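Local coordinates for protein manganese-containing pseudocatalase (Thermus thermophilus, PDB 2V8T) that probably acts as a manganese catalase, breaking down hydrogen peroxide to water and oxygen at a centre of two manganese ions, at residues 24-29 and 175-180; 81-86 and 171-176. All coordinates share one frame; numbering follows the deposited sequence.

Contact 1. Residues 24-29 and 175-180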
ATOM      1  N   ALA A  24     -20.596   2.487   6.117  1.00  6.63           N
ATOM      2  CA  ALA A  24     -19.509   1.953   5.290  1.00  6.88           C
ATOM      3  C   ALA A  24     -19.558   2.503   3.887  1.00  6.76           C
ATOM      4  O   ALA A  24     -18.509   2.745   3.283  1.00  8.92           O
ATOM      5  CB  ALA A  24     -19.566   0.424   5.281  1.00  7.58           C
ATOM      6  N   ALA A  25     -20.770   2.704   3.322  1.00  6.65           N
ATOM      7  CA  ALA A  25     -20.890   3.262   1.986  1.00  6.81           C
ATOM      8  C   ALA A  25     -20.498   4.765   1.985  1.00  6.55           C
ATOM      9  O   ALA A  25     -19.788   5.243   1.114  1.00  6.89           O
ATOM     10  CB  ALA A  25     -22.321   3.086   1.463  1.00  7.77           C
ATOM     11  N   VAL A  26     -21.007   5.486   2.998  1.00  6.55           N
ATOM     12  CA  VAL A  26     -20.709   6.910   3.111  1.00  6.24           C
ATOM     13  C   VAL A  26     -19.208   7.162   3.294  1.00  6.25           C
ATOM     14  O   VAL A  26     -18.698   8.207   2.890  1.00  6.47           O
ATOM     15  CB  VAL A  26     -21.585   7.578   4.208  1.00  6.59           C
ATOM     16  CG1 VAL A  26     -21.182   9.036   4.412  1.00  7.38           C
ATOM     17  CG2 VAL A  26     -23.061   7.486   3.805  1.00  7.82           C
ATOM     18  N   GLN A  27     -18.472   6.178   3.851  1.00  6.24           N
ATOM     19  CA  GLN A  27     -17.020   6.310   3.902  1.00  6.23           C
ATOM     20  C   GLN A  27     -16.397   6.616   2.547  1.00  6.13           C
ATOM     21  O   GLN A  27     -15.359   7.277   2.505  1.00  6.26           O
ATOM     22  CB  GLN A  27     -16.371   5.062   4.510  1.00  6.37           C
ATOM     23  CG  GLN A  27     -16.480   4.936   6.018  1.00  6.57           C
ATOM     24  CD  GLN A  27     -15.585   5.809   6.870  1.00  6.20           C
ATOM     25  OE1 GLN A  27     -15.722   5.798   8.116  1.00  6.45           O
ATOM     26  NE2 GLN A  27     -14.662   6.558   6.286  1.00  6.55           N
ATOM     27  N   ALA A  28     -16.960   6.112   1.436  1.00  6.34           N
ATOM     28  CA  ALA A  28     -16.388   6.468   0.140  1.00  6.62           C
ATOM     29  C   ALA A  28     -16.278   7.974  -0.055  1.00  6.32           C
ATOM     30  O   ALA A  28     -15.377   8.466  -0.737  1.00  7.33           O
ATOM     31  CB  ALA A  28     -17.230   5.896  -1.014  1.00  7.65           C
ATOM     32  N   LEU A  29     -17.238   8.695   0.515  1.00  6.37           N
ATOM     33  CA  LEU A  29     -17.348  10.138   0.379  1.00  6.66           C
ATOM     34  C   LEU A  29     -16.440  10.887   1.348  1.00  6.81           C
ATOM     35  O   LEU A  29     -16.344  12.112   1.285  1.00  7.71           O
ATOM     36  CB  LEU A  29     -18.806  10.589   0.574  1.00  6.94           C
ATOM     37  CG  LEU A  29     -19.829   9.792  -0.256  1.00  7.19           C
ATOM     38  CD1 LEU A  29     -21.214  10.395  -0.042  1.00  8.28           C
ATOM     39  CD2 LEU A  29     -19.454   9.750  -1.735  1.00  8.55           C
ATOM     40  N   ARG A 175     -28.955  11.452   3.223  1.00  7.60           N
ATOM     41  CA  ARG A 175     -29.586  12.175   2.106  1.00  7.90           C
ATOM     42  C   ARG A 175     -29.439  13.688   2.260  1.00  7.45           C
ATOM     43  O   ARG A 175     -29.261  14.382   1.268  1.00  7.89           O
ATOM     44  CB  ARG A 175     -31.108  11.850   2.098  0.50  8.57           C
ATOM     45  CG  ARG A 175     -31.458  10.386   1.677  0.50  8.44           C
ATOM     46  CD  ARG A 175     -32.882  10.027   1.626  0.50 10.78           C
ATOM     47  NE  ARG A 175     -33.731  10.746   0.711  0.50 12.74           N
ATOM     48  CZ  ARG A 175     -34.352  10.371  -0.410  0.50 12.59           C
ATOM     49  NH1 ARG A 175     -34.148   9.277  -1.090  0.50 16.11           N
ATOM     50  NH2 ARG A 175     -35.241  11.263  -0.833  0.50 15.93           N
ATOM     51  N   GLU A 176     -29.539  14.176   3.484  1.00  7.78           N
ATOM     52  CA  GLU A 176     -29.373  15.621   3.731  1.00  8.10           C
ATOM     53  C   GLU A 176     -27.947  16.080   3.446  1.00  7.39           C
ATOM     54  O   GLU A 176     -27.706  17.053   2.744  1.00  8.00           O
ATOM     55  CB  GLU A 176     -29.791  16.097   5.125  0.50  8.18           C
ATOM     56  CG  GLU A 176     -31.280  16.027   5.327  0.50  7.50           C
ATOM     57  CD  GLU A 176     -32.134  16.945   4.469  0.50  8.53           C
ATOM     58  OE1 GLU A 176     -31.593  17.865   3.812  0.50  8.84           O
ATOM     59  OE2 GLU A 176     -33.363  16.685   4.451  0.50 12.59           O
ATOM     60  N   MET A 177     -26.976  15.344   4.004  1.00  7.16           N
ATOM     61  CA  MET A 177     -25.586  15.672   3.754  1.00  6.94           C
ATOM     62  C   MET A 177     -25.293  15.635   2.264  1.00  6.50           C
ATOM     63  O   MET A 177     -24.615  16.530   1.719  1.00  6.99           O
ATOM     64  CB  MET A 177     -24.668  14.745   4.551  1.00  7.05           C
ATOM     65  CG  MET A 177     -23.193  14.918   4.238  1.00  7.55           C
ATOM     66  SD  MET A 177     -22.580  14.020   2.801  1.00  7.82           S
ATOM     67  CE  MET A 177     -22.649  12.330   3.444  1.00  9.02           C
ATOM     68  N   ILE A 178     -25.734  14.571   1.586  1.00  6.36           N
ATOM     69  CA  ILE A 178     -25.378  14.416   0.185  1.00  6.84           C
ATOM     70  C   ILE A 178     -26.071  15.480  -0.645  1.00  6.71           C
ATOM     71  O   ILE A 178     -25.490  16.072  -1.546  1.00  7.16           O
ATOM     72  CB  ILE A 178     -25.644  13.004  -0.328  1.00  7.33           C
ATOM     73  CG1 ILE A 178     -24.716  12.007   0.344  1.00  7.90           C
ATOM     74  CG2 ILE A 178     -25.542  13.006  -1.858  1.00  9.09           C
ATOM     75  CD1 ILE A 178     -25.088  10.551   0.137  1.00  9.00           C
ATOM     76  N   GLY A 179     -27.373  15.730  -0.368  1.00  7.02           N
ATOM     77  CA  GLY A 179     -28.038  16.777  -1.123  1.00  7.58           C
ATOM     78  C   GLY A 179     -27.310  18.119  -1.010  1.00  7.11           C
ATOM     79  O   GLY A 179     -27.169  18.849  -1.997  1.00  7.70           O
ATOM     80  N   TYR A 180     -26.880  18.441   0.192  1.00  7.04           N
ATOM     81  CA  TYR A 180     -26.157  19.701   0.411  1.00  7.18           C
ATOM     82  C   TYR A 180     -24.838  19.707  -0.365  1.00  6.98           C
ATOM     83  O   TYR A 180     -24.501  20.686  -1.051  1.00  7.47           O
ATOM     84  CB  TYR A 180     -25.936  19.939   1.905  1.00  7.59           C
ATOM     85  CG  TYR A 180     -25.291  21.266   2.179  1.00  7.87           C
ATOM     86  CD1 TYR A 180     -25.997  22.439   1.980  1.00  8.96           C
ATOM     87  CD2 TYR A 180     -23.991  21.384   2.618  1.00  8.67           C
ATOM     88  CE1 TYR A 180     -25.450  23.699   2.216  1.00 10.06           C
ATOM     89  CE2 TYR A 180     -23.434  22.683   2.829  1.00  9.62           C
ATOM     90  CZ  TYR A 180     -24.202  23.807   2.642  1.00  9.46           C
ATOM     91  OH  TYR A 180     -23.599  25.061   2.854  1.00 11.42           O
TER

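Contact 2. Residues 81-86 and 171-176. With SO4 (sulfate ion), chain H.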
ATOM      1  N   ILE A  81     -21.358   9.861   9.111  1.00  6.34           N
ATOM      2  CA  ILE A  81     -20.920   8.514   9.472  1.00  6.25           C
ATOM      3  C   ILE A  81     -21.103   8.260  10.954  1.00  6.22           C
ATOM      4  O   ILE A  81     -21.631   7.213  11.363  1.00  6.56           O
ATOM      5  CB  ILE A  81     -19.458   8.308   9.002  1.00  6.17           C
ATOM      6  CG1 ILE A  81     -19.407   8.298   7.483  1.00  6.82           C
ATOM      7  CG2 ILE A  81     -18.858   7.069   9.619  1.00  7.11           C
ATOM      8  CD1 ILE A  81     -18.026   8.556   6.916  1.00  7.66           C
ATOM      9  N   ASN A  82     -20.681   9.206  11.782  1.00  6.16           N
ATOM     10  CA  ASN A  82     -20.801   9.038  13.218  1.00  6.11           C
ATOM     11  C   ASN A  82     -22.264   8.905  13.639  1.00  6.41           C
ATOM     12  O   ASN A  82     -22.590   8.153  14.563  1.00  6.99           O
ATOM     13  CB  ASN A  82     -20.103  10.157  13.955  1.00  6.39           C
ATOM     14  CG  ASN A  82     -18.598  10.060  13.821  1.00  6.31           C
ATOM     15  OD1 ASN A  82     -18.061   8.974  13.613  1.00  7.23           O
ATOM     16  ND2 ASN A  82     -17.907  11.214  13.972  1.00  6.85           N
ATOM     17  N   SER A  83     -23.147   9.667  13.002  1.00  6.48           N
ATOM     18  CA  SER A  83     -24.563   9.574  13.261  1.00  6.74           C
ATOM     19  C   SER A  83     -25.089   8.181  12.973  1.00  7.10           C
ATOM     20  O   SER A  83     -25.904   7.640  13.738  1.00  7.78           O
ATOM     21  CB  SER A  83     -25.337  10.607  12.431  1.00  7.46           C
ATOM     22  OG  SER A  83     -25.064  11.935  12.804  1.00  7.84           O
ATOM     23  N   LEU A  84     -24.658   7.602  11.852  1.00  6.99           N
ATOM     24  CA  LEU A  84     -25.072   6.263  11.455  1.00  7.10           C
ATOM     25  C   LEU A  84     -24.484   5.178  12.359  1.00  7.28           C
ATOM     26  O   LEU A  84     -25.061   4.087  12.444  1.00  8.22           O
ATOM     27  CB  LEU A  84     -24.687   6.023   9.989  1.00  7.13           C
ATOM     28  CG  LEU A  84     -25.440   6.909   8.992  1.00  7.75           C
ATOM     29  CD1 LEU A  84     -24.686   6.912   7.640  1.00  8.63           C
ATOM     30  CD2 LEU A  84     -26.882   6.445   8.825  1.00  8.82           C
ATOM     31  N   LEU A  85     -23.355   5.440  13.016  1.00  7.26           N
ATOM     32  CA  LEU A  85     -22.716   4.461  13.874  1.00  6.97           C
ATOM     33  C   LEU A  85     -23.088   4.604  15.351  1.00  7.31           C
ATOM     34  O   LEU A  85     -22.764   3.732  16.156  1.00  7.94           O
ATOM     35  CB  LEU A  85     -21.197   4.564  13.745  1.00  7.43           C
ATOM     36  CG  LEU A  85     -20.640   4.150  12.378  1.00  6.93           C
ATOM     37  CD1 LEU A  85     -19.175   4.472  12.295  1.00  7.48           C
ATOM     38  CD2 LEU A  85     -20.884   2.666  12.106  1.00  8.40           C
ATOM     39  N   ALA A  86     -23.767   5.688  15.729  1.00  8.06           N
ATOM     40  CA  ALA A  86     -24.031   5.984  17.150  1.00  8.16           C
ATOM     41  C   ALA A  86     -25.130   5.104  17.689  1.00  8.55           C
ATOM     42  O   ALA A  86     -26.234   5.077  17.195  1.00 11.55           O
ATOM     43  CB  ALA A  86     -24.496   7.450  17.259  1.00 10.18           C
ATOM     44  N   ASN A 171     -31.182   6.708   4.429  1.00  8.64           N
ATOM     45  CA  ASN A 171     -31.157   7.341   5.713  1.00  8.27           C
ATOM     46  C   ASN A 171     -31.209   8.864   5.542  1.00  7.94           C
ATOM     47  O   ASN A 171     -30.360   9.428   4.853  1.00  8.14           O
ATOM     48  CB  ASN A 171     -29.835   7.004   6.448  1.00  8.56           C
ATOM     49  CG  ASN A 171     -29.521   5.566   6.446  1.00  9.09           C
ATOM     50  OD1 ASN A 171     -29.018   5.080   5.401  1.00 11.19           O
ATOM     51  ND2 ASN A 171     -29.798   4.859   7.509  1.00  9.81           N
ATOM     52  N   PRO A 172     -32.142   9.552   6.213  1.00  8.17           N
ATOM     53  CA  PRO A 172     -32.180  11.031   6.059  1.00  8.34           C
ATOM     54  C   PRO A 172     -30.887  11.724   6.360  1.00  8.08           C
ATOM     55  O   PRO A 172     -30.573  12.742   5.730  1.00  8.52           O
ATOM     56  CB  PRO A 172     -33.329  11.440   7.004  1.00  9.37           C
ATOM     57  CG  PRO A 172     -34.271  10.240   6.922  1.00 10.04           C
ATOM     58  CD  PRO A 172     -33.346   9.041   6.922  1.00  8.79           C
ATOM     59  N   VAL A 173     -30.096  11.255   7.343  1.00  7.78           N
ATOM     60  CA  VAL A 173     -28.859  11.963   7.646  1.00  7.82           C
ATOM     61  C   VAL A 173     -27.932  11.968   6.414  1.00  7.76           C
ATOM     62  O   VAL A 173     -27.278  12.967   6.105  1.00  8.87           O
ATOM     63  CB  VAL A 173     -28.183  11.435   8.910  1.00  8.34           C
ATOM     64  CG1 VAL A 173     -27.623  10.017   8.758  1.00  8.89           C
ATOM     65  CG2 VAL A 173     -27.130  12.390   9.399  1.00  9.25           C
ATOM     66  N   ALA A 174     -27.863  10.822   5.739  1.00  7.45           N
ATOM     67  CA  ALA A 174     -27.042  10.723   4.538  1.00  7.74           C
ATOM     68  C   ALA A 174     -27.626  11.515   3.392  1.00  7.30           C
ATOM     69  O   ALA A 174     -26.902  12.178   2.649  1.00  7.95           O
ATOM     70  CB  ALA A 174     -26.873   9.246   4.135  1.00  8.58           C
ATOM     71  N   ARG A 175     -28.955  11.452   3.223  1.00  7.60           N
ATOM     72  CA  ARG A 175     -29.586  12.175   2.106  1.00  7.90           C
ATOM     73  C   ARG A 175     -29.439  13.688   2.260  1.00  7.45           C
ATOM     74  O   ARG A 175     -29.261  14.382   1.268  1.00  7.89           O
ATOM     75  CB  ARG A 175     -31.108  11.850   2.098  0.50  8.57           C
ATOM     76  CG  ARG A 175     -31.458  10.386   1.677  0.50  8.44           C
ATOM     77  CD  ARG A 175     -32.882  10.027   1.626  0.50 10.78           C
ATOM     78  NE  ARG A 175     -33.731  10.746   0.711  0.50 12.74           N
ATOM     79  CZ  ARG A 175     -34.352  10.371  -0.410  0.50 12.59           C
ATOM     80  NH1 ARG A 175     -34.148   9.277  -1.090  0.50 16.11           N
ATOM     81  NH2 ARG A 175     -35.241  11.263  -0.833  0.50 15.93           N
ATOM     82  N   GLU A 176     -29.539  14.176   3.484  1.00  7.78           N
ATOM     83  CA  GLU A 176     -29.373  15.621   3.731  1.00  8.10           C
ATOM     84  C   GLU A 176     -27.947  16.080   3.446  1.00  7.39           C
ATOM     85  O   GLU A 176     -27.706  17.053   2.744  1.00  8.00           O
ATOM     86  CB  GLU A 176     -29.791  16.097   5.125  0.50  8.18           C
ATOM     87  CG  GLU A 176     -31.280  16.027   5.327  0.50  7.50           C
ATOM     88  CD  GLU A 176     -32.134  16.945   4.469  0.50  8.53           C
ATOM     89  OE1 GLU A 176     -31.593  17.865   3.812  0.50  8.84           O
ATOM     90  OE2 GLU A 176     -33.363  16.685   4.451  0.50 12.59           O
TER
HETATM   91  S   SO4 H1308     -32.756   6.156   9.626  0.95 10.88           S
HETATM   92  O1  SO4 H1308     -32.743   4.910  10.410  0.95 12.79           O
HETATM   93  O2  SO4 H1308     -33.440   7.182  10.400  0.95 11.70           O
HETATM   94  O3  SO4 H1308     -31.379   6.583   9.376  0.95 10.16           O
HETATM   95  O4  SO4 H1308     -33.442   5.935   8.358  0.95 13.01           O

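Contact 1. Residues 24-29 and 175-180
Met177 reaches from helix 172-200 to meet Val26 tip to tip, with CE 3.7 Å from Val26 CG1. From CB its side chain sets out with CG anti to the backbone N (chi1 174°), then folds at both following torsions. CB, CG and SD therefore serve as a hooked stem, with SD still 4.8 Å from Leu29 CD1, and the terminal methyl does the touching. CE makes three apolar approaches: to Val26 CG1, to Leu29 CD1 at 4.2 Å, and back to CG1 of its own helical neighbour Ile178 at 3.7 Å. On the other side, Val26 offers one branch to the sulfur-bearing chain.

Leu29 works differently. Its CD1 lies at the end of an extended chain, anti to CA (chi2 -176°), and runs across Ile178 at about a right angle. This one methyl touches both CG1 and CD1 of the isoleucine, each 3.9 Å away, so it rests on the length of the branch. No hydrogen bond joins the two segments; they meet through apolar packing, which buries 133 Å².

Other helices complete the surroundings. Thr80 of helix 57-85 touches Met177, while Val165 of helix 144-166 packs on both Val26 and Leu29. The side chain of Met177 is about 9 Å from a manganese ion and that of Leu29 about 6 Å from the side chain of the manganese ligand Glu36. The contact thus joins the short helical segments ahead of helix 36-49 to the hydrophobic core of a ferritin-like four-helix bundle, beside its dimanganese site.

Contact 2. Residues 81-86 and 171-176
Asn171 ND2, which rests against Leu84 CD2, is gripped by two acceptors: O3 of a sulfate ion, 3.0 Å from ND2 in a fairly straight hydrogen bond (N-H...O3 angle 158°), and the carboxylate of Asp19. The sulfate, probably from the crystallisation liquor, is also bonded by the backbone N of Lys16. Although Asn171 holds the N-cap position of helix 172-200, its side chain makes no capping bond; its amide is used on Asp19 and the sulfate instead.

The methyl CD2 of Leu84 lies over the flat face of the Asn171 amide, 3.6 Å from ND2 and about as close to CG, and the same methyl reaches Val173 CG1, also at 3.6 Å. Val173 can serve two neighbours because its first torsion (chi1 68°) sets CG1 between the backbone N and the carbonyl carbon while CG2 stands anti to N. CG1 meets the leucine; CG2 lies 3.9 Å from Ser83 CB, whose hydroxyl is bonded back to Ala79 O in its own helix.

A leucine in place of Asn171 would probably leave Asp19 and the sulfate without the amide NH2 that both accept from and cost the helix start its polar link to the chain ahead of helix 20-26.

Between the ends of helices 57-85 and 172-200, then, adhesion is apolar and no hydrogen bond crosses, while the amide at the margin turns its hydrogen-bonding power to groups beyond both helices.

Both contacts are buried and both rest on helix 172-200, sharing Arg175 and Glu176, but they use different partners and depths. The centre of contact 1 lies about 8 Å from the centre of the chain; it is wholly apolar, near the dimanganese site. Contact 2, centred about 13 Å out at the start of the same helix, joins it to helix 57-85 and adds an amide and a bound anion at its margin. The two merge into one core: Val26 CG1 lies 3.6 Å from Ile81 CG1, and Val26 CG2 is 4.2 Å from both Leu84 CD1 and Ala174 CB. Segment 24-29 thus packs against both long helices, and only contact 2 brings polar side chains into the touching set.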